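Local coordinates for extracellular solute-binding protein (PDB 3PU5), which probably binds a small solute, perhaps a polyamine, outside the cytoplasmic membrane and delivers it to an ABC importer, at residues D6-S12 and V35-P41; R22-A26 and A267-F271. One frame throughout, in Å; residues are numbered along the deposited sequence.

Contact 1. Residues D6-S12 and V35-P41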
ATOM      1  N   ASP A   6      24.475   3.706 -20.651  1.00 26.43           N
ATOM      2  CA  ASP A   6      23.715   4.534 -19.718  1.00 24.01           C
ATOM      3  C   ASP A   6      22.195   4.550 -19.947  1.00 21.08           C
ATOM      4  O   ASP A   6      21.609   5.526 -20.297  1.00 17.65           O
ATOM      5  CB  ASP A   6      24.250   5.927 -19.688  1.00 29.05           C
ATOM      6  CG  ASP A   6      25.689   5.974 -19.332  1.00 33.01           C
ATOM      7  OD1 ASP A   6      26.077   5.473 -18.279  1.00 28.85           O
ATOM      8  OD2 ASP A   6      26.421   6.517 -20.164  1.00 33.62           O
ATOM      9  N   HIS A   7      21.610   3.410 -19.690  1.00 19.27           N
ATOM     10  CA  HIS A   7      20.253   3.116 -19.970  1.00 17.14           C
ATOM     11  C   HIS A   7      19.859   2.042 -18.951  1.00 15.82           C
ATOM     12  O   HIS A   7      20.452   1.008 -18.942  1.00 17.05           O
ATOM     13  CB  HIS A   7      20.120   2.615 -21.413  1.00 18.67           C
ATOM     14  CG  HIS A   7      18.718   2.427 -21.883  1.00 19.09           C
ATOM     15  ND1 HIS A   7      17.623   2.631 -21.088  1.00 16.06           N
ATOM     16  CD2 HIS A   7      18.237   2.052 -23.083  1.00 15.99           C
ATOM     17  CE1 HIS A   7      16.535   2.386 -21.776  1.00 15.83           C
ATOM     18  NE2 HIS A   7      16.882   2.033 -22.988  1.00 16.18           N
ATOM     19  N   ILE A   8      18.873   2.302 -18.110  1.00 14.13           N
ATOM     20  CA  ILE A   8      18.391   1.275 -17.183  1.00 11.67           C
ATOM     21  C   ILE A   8      16.932   0.882 -17.428  1.00 13.03           C
ATOM     22  O   ILE A   8      16.138   1.669 -17.966  1.00 11.01           O
ATOM     23  CB  ILE A   8      18.597   1.651 -15.673  1.00 13.51           C
ATOM     24  CG1 ILE A   8      17.819   2.920 -15.290  1.00 13.45           C
ATOM     25  CG2 ILE A   8      20.076   1.771 -15.339  1.00 12.91           C
ATOM     26  CD1 ILE A   8      17.826   3.215 -13.774  1.00 11.78           C
ATOM     27  N   TYR A   9      16.598  -0.349 -17.043  1.00 11.32           N
ATOM     28  CA  TYR A   9      15.240  -0.854 -17.177  1.00 12.16           C
ATOM     29  C   TYR A   9      14.626  -1.061 -15.785  1.00 11.56           C
ATOM     30  O   TYR A   9      15.222  -1.696 -14.909  1.00 10.35           O
ATOM     31  CB  TYR A   9      15.211  -2.135 -18.031  1.00 12.43           C
ATOM     32  CG  TYR A   9      15.577  -1.871 -19.478  1.00 13.22           C
ATOM     33  CD1 TYR A   9      16.906  -1.726 -19.863  1.00 13.78           C
ATOM     34  CD2 TYR A   9      14.597  -1.744 -20.452  1.00 13.19           C
ATOM     35  CE1 TYR A   9      17.247  -1.473 -21.196  1.00 15.83           C
ATOM     36  CE2 TYR A   9      14.923  -1.487 -21.778  1.00 12.51           C
ATOM     37  CZ  TYR A   9      16.246  -1.352 -22.144  1.00 13.39           C
ATOM     38  OH  TYR A   9      16.567  -1.100 -23.455  1.00 14.37           O
ATOM     39  N   VAL A  10      13.448  -0.483 -15.587  1.00 10.90           N
ATOM     40  CA  VAL A  10      12.779  -0.479 -14.288  1.00  9.92           C
ATOM     41  C   VAL A  10      11.361  -0.993 -14.472  1.00 10.69           C
ATOM     42  O   VAL A  10      10.593  -0.457 -15.289  1.00  9.64           O
ATOM     43  CB  VAL A  10      12.708   0.960 -13.681  1.00 11.64           C
ATOM     44  CG1 VAL A  10      12.028   0.935 -12.289  1.00 10.35           C
ATOM     45  CG2 VAL A  10      14.104   1.579 -13.582  1.00  8.87           C
ATOM     46  N   THR A  11      11.003  -2.028 -13.720  1.00  9.83           N
ATOM     47  CA  THR A  11       9.673  -2.601 -13.863  1.00  9.98           C
ATOM     48  C   THR A  11       8.627  -1.618 -13.369  1.00 11.71           C
ATOM     49  O   THR A  11       8.904  -0.761 -12.524  1.00  9.98           O
ATOM     50  CB  THR A  11       9.518  -3.920 -13.093  1.00 11.63           C
ATOM     51  OG1 THR A  11       9.539  -3.663 -11.683  1.00 10.68           O
ATOM     52  CG2 THR A  11      10.633  -4.883 -13.449  1.00 10.86           C
ATOM     53  N   SER A  12       7.426  -1.753 -13.909  1.00 10.73           N
ATOM     54  CA  SER A  12       6.283  -1.013 -13.422  1.00 12.77           C
ATOM     55  C   SER A  12       5.013  -1.773 -13.792  1.00 14.31           C
ATOM     56  O   SER A  12       5.074  -2.854 -14.394  1.00 12.75           O
ATOM     57  CB  SER A  12       6.273   0.404 -13.999  1.00 13.17           C
ATOM     58  OG  SER A  12       5.450   1.249 -13.220  1.00 12.42           O
ATOM     59  N   VAL A  35      20.874   9.546 -17.689  1.00 17.71           N
ATOM     60  CA  VAL A  35      20.658   8.112 -17.790  1.00 16.10           C
ATOM     61  C   VAL A  35      19.245   7.858 -18.276  1.00 18.40           C
ATOM     62  O   VAL A  35      18.279   8.302 -17.665  1.00 16.61           O
ATOM     63  CB  VAL A  35      20.863   7.416 -16.436  1.00 18.69           C
ATOM     64  CG1 VAL A  35      20.418   5.960 -16.508  1.00 17.63           C
ATOM     65  CG2 VAL A  35      22.327   7.519 -16.008  1.00 20.16           C
ATOM     66  N   LYS A  36      19.126   7.158 -19.396  1.00 16.75           N
ATOM     67  CA  LYS A  36      17.812   6.825 -19.922  1.00 18.64           C
ATOM     68  C   LYS A  36      17.111   5.786 -19.044  1.00 14.85           C
ATOM     69  O   LYS A  36      17.742   4.855 -18.529  1.00 16.94           O
ATOM     70  CB  LYS A  36      17.907   6.342 -21.376  1.00 15.76           C
ATOM     71  CG  LYS A  36      16.597   5.786 -21.901  1.00 18.81           C
ATOM     72  CD  LYS A  36      16.291   6.233 -23.319  1.00 23.00           C
ATOM     73  CE  LYS A  36      14.896   5.774 -23.713  1.00 23.48           C
ATOM     74  NZ  LYS A  36      14.312   6.630 -24.774  1.00 35.64           N
ATOM     75  N   VAL A  37      15.809   5.955 -18.860  1.00 13.99           N
ATOM     76  CA  VAL A  37      15.032   4.988 -18.092  1.00 12.98           C
ATOM     77  C   VAL A  37      13.881   4.452 -18.933  1.00 14.21           C
ATOM     78  O   VAL A  37      13.072   5.224 -19.461  1.00 14.86           O
ATOM     79  CB  VAL A  37      14.454   5.585 -16.788  1.00 13.97           C
ATOM     80  CG1 VAL A  37      13.675   4.501 -16.017  1.00 11.83           C
ATOM     81  CG2 VAL A  37      15.563   6.167 -15.926  1.00 14.61           C
ATOM     82  N   THR A  38      13.815   3.131 -19.056  1.00 11.66           N
ATOM     83  CA  THR A  38      12.662   2.487 -19.676  1.00 11.92           C
ATOM     84  C   THR A  38      11.824   1.808 -18.604  1.00 11.84           C
ATOM     85  O   THR A  38      12.320   0.966 -17.860  1.00 11.96           O
ATOM     86  CB  THR A  38      13.089   1.422 -20.721  1.00 13.62           C
ATOM     87  OG1 THR A  38      13.722   2.068 -21.833  1.00 14.47           O
ATOM     88  CG2 THR A  38      11.876   0.629 -21.223  1.00 12.51           C
ATOM     89  N   LEU A  39      10.553   2.184 -18.519  1.00 12.00           N
ATOM     90  CA  LEU A  39       9.626   1.524 -17.611  1.00 11.67           C
ATOM     91  C   LEU A  39       8.975   0.358 -18.347  1.00 12.67           C
ATOM     92  O   LEU A  39       8.383   0.549 -19.412  1.00 10.29           O
ATOM     93  CB  LEU A  39       8.553   2.505 -17.146  1.00 12.34           C
ATOM     94  CG  LEU A  39       9.060   3.703 -16.338  1.00 15.72           C
ATOM     95  CD1 LEU A  39       7.943   4.713 -16.114  1.00 16.26           C
ATOM     96  CD2 LEU A  39       9.645   3.243 -15.008  1.00 13.56           C
ATOM     97  N   VAL A  40       9.092  -0.839 -17.780  1.00 10.64           N
ATOM     98  CA  VAL A  40       8.562  -2.049 -18.400  1.00 11.91           C
ATOM     99  C   VAL A  40       7.253  -2.492 -17.743  1.00 13.59           C
ATOM    100  O   VAL A  40       7.266  -3.021 -16.630  1.00 12.41           O
ATOM    101  CB  VAL A  40       9.585  -3.192 -18.292  1.00 12.30           C
ATOM    102  CG1 VAL A  40       9.117  -4.391 -19.091  1.00 14.50           C
ATOM    103  CG2 VAL A  40      10.967  -2.728 -18.768  1.00 10.67           C
ATOM    104  N   PRO A  41       6.114  -2.277 -18.428  1.00 14.06           N
ATOM    105  CA  PRO A  41       4.814  -2.675 -17.867  1.00 14.54           C
ATOM    106  C   PRO A  41       4.670  -4.189 -17.681  1.00 14.60           C
ATOM    107  O   PRO A  41       5.192  -4.963 -18.480  1.00 13.93           O
ATOM    108  CB  PRO A  41       3.799  -2.184 -18.911  1.00 14.69           C
ATOM    109  CG  PRO A  41       4.540  -1.214 -19.770  1.00 17.86           C
ATOM    110  CD  PRO A  41       5.977  -1.640 -19.749  1.00 15.37           C
TER
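Ile8 and Val10 on one strand and Lys36, Thr38 and Val40 on the other exchange backbone hydrogen bonds, making 7-12 and 36-41 neighbouring parallel strands. With helix 15-33 between them they form a beta-alpha-beta unit, the building block of the periplasmic-binding-protein lobe. The bonds alternate as in any parallel pair: Ile8 N gives to Lys36 O (2.8 Å), Thr38 N to Ile8 O, Val10 N to Thr38 O, Val40 N to Val10 O and Ser12 N to Val40 O. The middle ones are nearly straight, Val10 N-H...Thr38 O at 173°. CA-H groups fill in between, the shortest from Leu39 CA to Val10 O at 3.2 Å.

Apolar contacts occupy the face carrying Ile8, Val10, Val37 and Leu39. Val10 CG2 meets Val37 CG1 at 3.8 Å, while the end of Leu39 leans towards the first strand, CD2 4.0 Å from Val10 CB. Phe258 of helix 252-262 packs against Ile8 and Val10.

The face of His7, Tyr9, Lys36 and Thr38, with Val40 beside them, is more polar and aromatic. Tyr9 lies alongside Thr38, its CD2 3.5 Å from Thr38 CB, and Val40 CG2 comes to the edge of the ring; a glycerol, probably from the crystallisation liquor, sits near this tyrosine. Towards the other edge of the pair, the backbone of Tyr9 bonds to Asp61 and Val62. The imidazole of His7 is sandwiched, with Tyr9 CZ over one face and the lysine chain over the other. With CG opposite the backbone N (chi1 -173°), His7 swings its ring towards the second strand, where ND1 makes a weak bond to Lys36 O and Lys36 CG stands 3.6 Å from the ring centroid, a CH-pi contact.

Contact 2. Residues R22-A26 and A267-F271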
ATOM      1  N   ARG A  22       6.717   7.545 -14.603  1.00 13.37           N
ATOM      2  CA  ARG A  22       7.456   8.102 -15.735  1.00 13.96           C
ATOM      3  C   ARG A  22       7.598   9.614 -15.586  1.00 12.03           C
ATOM      4  O   ARG A  22       8.690  10.164 -15.689  1.00 13.62           O
ATOM      5  CB  ARG A  22       6.759   7.777 -17.064  1.00 13.98           C
ATOM      6  CG  ARG A  22       7.541   8.278 -18.289  1.00 18.85           C
ATOM      7  CD  ARG A  22       6.817   8.018 -19.609  1.00 20.70           C
ATOM      8  NE  ARG A  22       6.743   6.591 -19.928  1.00 26.55           N
ATOM      9  CZ  ARG A  22       5.604   5.920 -20.087  1.00 29.62           C
ATOM     10  NH1 ARG A  22       4.439   6.548 -19.964  1.00 29.74           N
ATOM     11  NH2 ARG A  22       5.629   4.623 -20.377  1.00 30.37           N
ATOM     12  N   LYS A  23       6.478  10.275 -15.333  1.00 13.78           N
ATOM     13  CA  LYS A  23       6.440  11.731 -15.235  1.00 14.73           C
ATOM     14  C   LYS A  23       7.249  12.289 -14.057  1.00 14.25           C
ATOM     15  O   LYS A  23       7.952  13.306 -14.182  1.00 13.63           O
ATOM     16  CB  LYS A  23       4.982  12.179 -15.120  1.00 13.68           C
ATOM     17  CG  LYS A  23       4.765  13.683 -15.153  1.00 17.73           C
ATOM     18  CD  LYS A  23       3.279  14.000 -15.050  1.00 22.86           C
ATOM     19  CE  LYS A  23       2.988  15.474 -15.289  1.00 29.91           C
ATOM     20  NZ  LYS A  23       1.539  15.781 -15.065  1.00 29.64           N
ATOM     21  N   HIS A  24       7.150  11.628 -12.909  1.00 12.15           N
ATOM     22  CA  HIS A  24       7.685  12.205 -11.675  1.00 11.48           C
ATOM     23  C   HIS A  24       8.966  11.570 -11.155  1.00 12.75           C
ATOM     24  O   HIS A  24       9.628  12.125 -10.270  1.00 11.33           O
ATOM     25  CB  HIS A  24       6.601  12.223 -10.596  1.00 11.05           C
ATOM     26  CG  HIS A  24       5.404  13.029 -10.985  1.00 12.03           C
ATOM     27  ND1 HIS A  24       5.456  14.397 -11.156  1.00 12.68           N
ATOM     28  CD2 HIS A  24       4.135  12.662 -11.277  1.00 13.42           C
ATOM     29  CE1 HIS A  24       4.265  14.837 -11.518  1.00 14.09           C
ATOM     30  NE2 HIS A  24       3.445  13.804 -11.600  1.00 13.00           N
HETATM   31  N   MSE A  25       9.322  10.410 -11.705  1.00 12.13           N
HETATM   32  CA  MSE A  25      10.549   9.740 -11.293  1.00 11.03           C
HETATM   33  C   MSE A  25      11.512   9.506 -12.459  1.00 11.94           C
HETATM   34  O   MSE A  25      12.649   9.961 -12.421  1.00 11.41           O
HETATM   35  CB  MSE A  25      10.220   8.426 -10.582  1.00 10.27           C
HETATM   36  CG  MSE A  25       9.358   8.623  -9.330  1.00 10.72           C
HETATM   37 SE   MSE A  25       8.945   6.953  -8.410  1.00 19.91          SE
HETATM   38  CE  MSE A  25       8.460   7.720  -6.668  1.00  8.92           C
ATOM     39  N   ALA A  26      11.048   8.803 -13.490  1.00 10.76           N
ATOM     40  CA  ALA A  26      11.902   8.436 -14.624  1.00 12.91           C
ATOM     41  C   ALA A  26      12.380   9.647 -15.429  1.00 14.76           C
ATOM     42  O   ALA A  26      13.574   9.805 -15.655  1.00 15.95           O
ATOM     43  CB  ALA A  26      11.200   7.441 -15.528  1.00 12.69           C
ATOM     44  N   ALA A 267      11.359  13.785  -5.786  1.00 11.32           N
ATOM     45  CA  ALA A 267      10.557  12.813  -6.514  1.00  9.85           C
ATOM     46  C   ALA A 267       9.431  12.251  -5.644  1.00  8.37           C
ATOM     47  O   ALA A 267       8.314  12.043  -6.114  1.00  8.66           O
ATOM     48  CB  ALA A 267      11.440  11.698  -7.057  1.00  9.04           C
ATOM     49  N   GLN A 268       9.718  12.005  -4.371  1.00  8.87           N
ATOM     50  CA  GLN A 268       8.694  11.495  -3.471  1.00  8.00           C
ATOM     51  C   GLN A 268       7.523  12.466  -3.403  1.00 10.17           C
ATOM     52  O   GLN A 268       6.355  12.070  -3.504  1.00  8.19           O
ATOM     53  CB  GLN A 268       9.266  11.246  -2.081  1.00  9.57           C
ATOM     54  CG  GLN A 268      10.059   9.956  -1.981  1.00  7.92           C
ATOM     55  CD  GLN A 268       9.159   8.738  -1.884  1.00  8.89           C
ATOM     56  OE1 GLN A 268       8.317   8.657  -0.994  1.00 10.79           O
ATOM     57  NE2 GLN A 268       9.328   7.788  -2.805  1.00  7.13           N
ATOM     58  N   LYS A 269       7.829  13.749  -3.239  1.00 10.17           N
ATOM     59  CA  LYS A 269       6.760  14.728  -3.156  1.00 10.04           C
ATOM     60  C   LYS A 269       5.970  14.777  -4.459  1.00 10.12           C
ATOM     61  O   LYS A 269       4.737  14.754  -4.452  1.00 10.75           O
ATOM     62  CB  LYS A 269       7.303  16.114  -2.828  1.00 11.26           C
ATOM     63  CG  LYS A 269       6.222  17.170  -2.657  1.00 13.55           C
ATOM     64  CD  LYS A 269       6.858  18.536  -2.442  1.00 15.94           C
ATOM     65  CE  LYS A 269       5.933  19.474  -1.686  1.00 19.03           C
ATOM     66  NZ  LYS A 269       4.636  19.654  -2.356  1.00 20.50           N
ATOM     67  N   ALA A 270       6.679  14.855  -5.579  1.00  9.36           N
ATOM     68  CA  ALA A 270       6.023  15.026  -6.869  1.00 10.60           C
ATOM     69  C   ALA A 270       5.137  13.824  -7.203  1.00 10.01           C
ATOM     70  O   ALA A 270       3.991  13.985  -7.593  1.00  9.58           O
ATOM     71  CB  ALA A 270       7.060  15.257  -7.968  1.00 11.26           C
ATOM     72  N   PHE A 271       5.669  12.621  -7.027  1.00  9.60           N
ATOM     73  CA  PHE A 271       4.912  11.405  -7.314  1.00  9.79           C
ATOM     74  C   PHE A 271       3.739  11.233  -6.341  1.00 10.36           C
ATOM     75  O   PHE A 271       2.607  11.007  -6.768  1.00 11.28           O
ATOM     76  CB  PHE A 271       5.834  10.172  -7.299  1.00 10.39           C
ATOM     77  CG  PHE A 271       5.112   8.863  -7.534  1.00 10.25           C
ATOM     78  CD1 PHE A 271       4.675   8.511  -8.808  1.00  9.42           C
ATOM     79  CD2 PHE A 271       4.870   7.989  -6.477  1.00 11.21           C
ATOM     80  CE1 PHE A 271       4.019   7.307  -9.028  1.00 12.23           C
ATOM     81  CE2 PHE A 271       4.217   6.784  -6.685  1.00 10.32           C
ATOM     82  CZ  PHE A 271       3.793   6.439  -7.964  1.00 10.16           C
TER
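Met25, present as selenomethionine, reaches across from helix 15-33 to Phe271 of helix 265-275. The two short helical segments run antiparallel at 172°, their axes 8.7 Å apart.

The Met-aromatic contact is made over a ring face: SE of Met25 stands 4.6 Å from the Phe271 centroid, 18° off the normal. Beyond CG the Met25 chain is fully extended (chi2 -180°), which carries its CE to 3.6 Å from Phe271 CD2. The same methyl also approaches Gln268 NE2, an amide nitrogen already bonded to the carbonyls of Tyr108 and Ala262, while Gln268 OE1 accepts a hydrogen bond from Val280 N.

Small side chains allow the backbones to draw close. Ala267 CB lies 3.7 Å from His24 O, and Ala270 CB is the same distance from His24 ND1. The His24 ring sits with the Ala270 carbonyl oxygen over the centre of one face and Lys23 CG, from its own helix, over the other. His24 CB packs on the backbone of the opposing helix, 3.7 Å from Phe271 N; that N-H is spent within its own helix on Ala267 O.

Around this interface, Phe271 adds an edge-to-face stack on Phe17, an earlier residue of helix 15-33. Helix 252-262 closes in through Ala262 on Met25 and Tyr261 on Ala267, while Arg22 and Ala26 pack onto strand 36-41.

How the contacts relate
Helix 15-33 ties the two contacts together: it connects the strands of contact 1 and supplies one side of contact 2. Contact 1 is partly buried, with an apolar face turned to helices and a more polar one that includes exposed Lys36. Contact 2 is the more buried and lies nearer the centre of the chain. Backbone hydrogen bonds unite the strands, whereas side-chain packing, including a selenium-ring contact, joins the helices. The layers meet directly where Leu39 CD1 touches Arg22 CB at 3.4 Å and Val37 CG1 approaches Ala26 CB. Helix 252-262 borders both contacts.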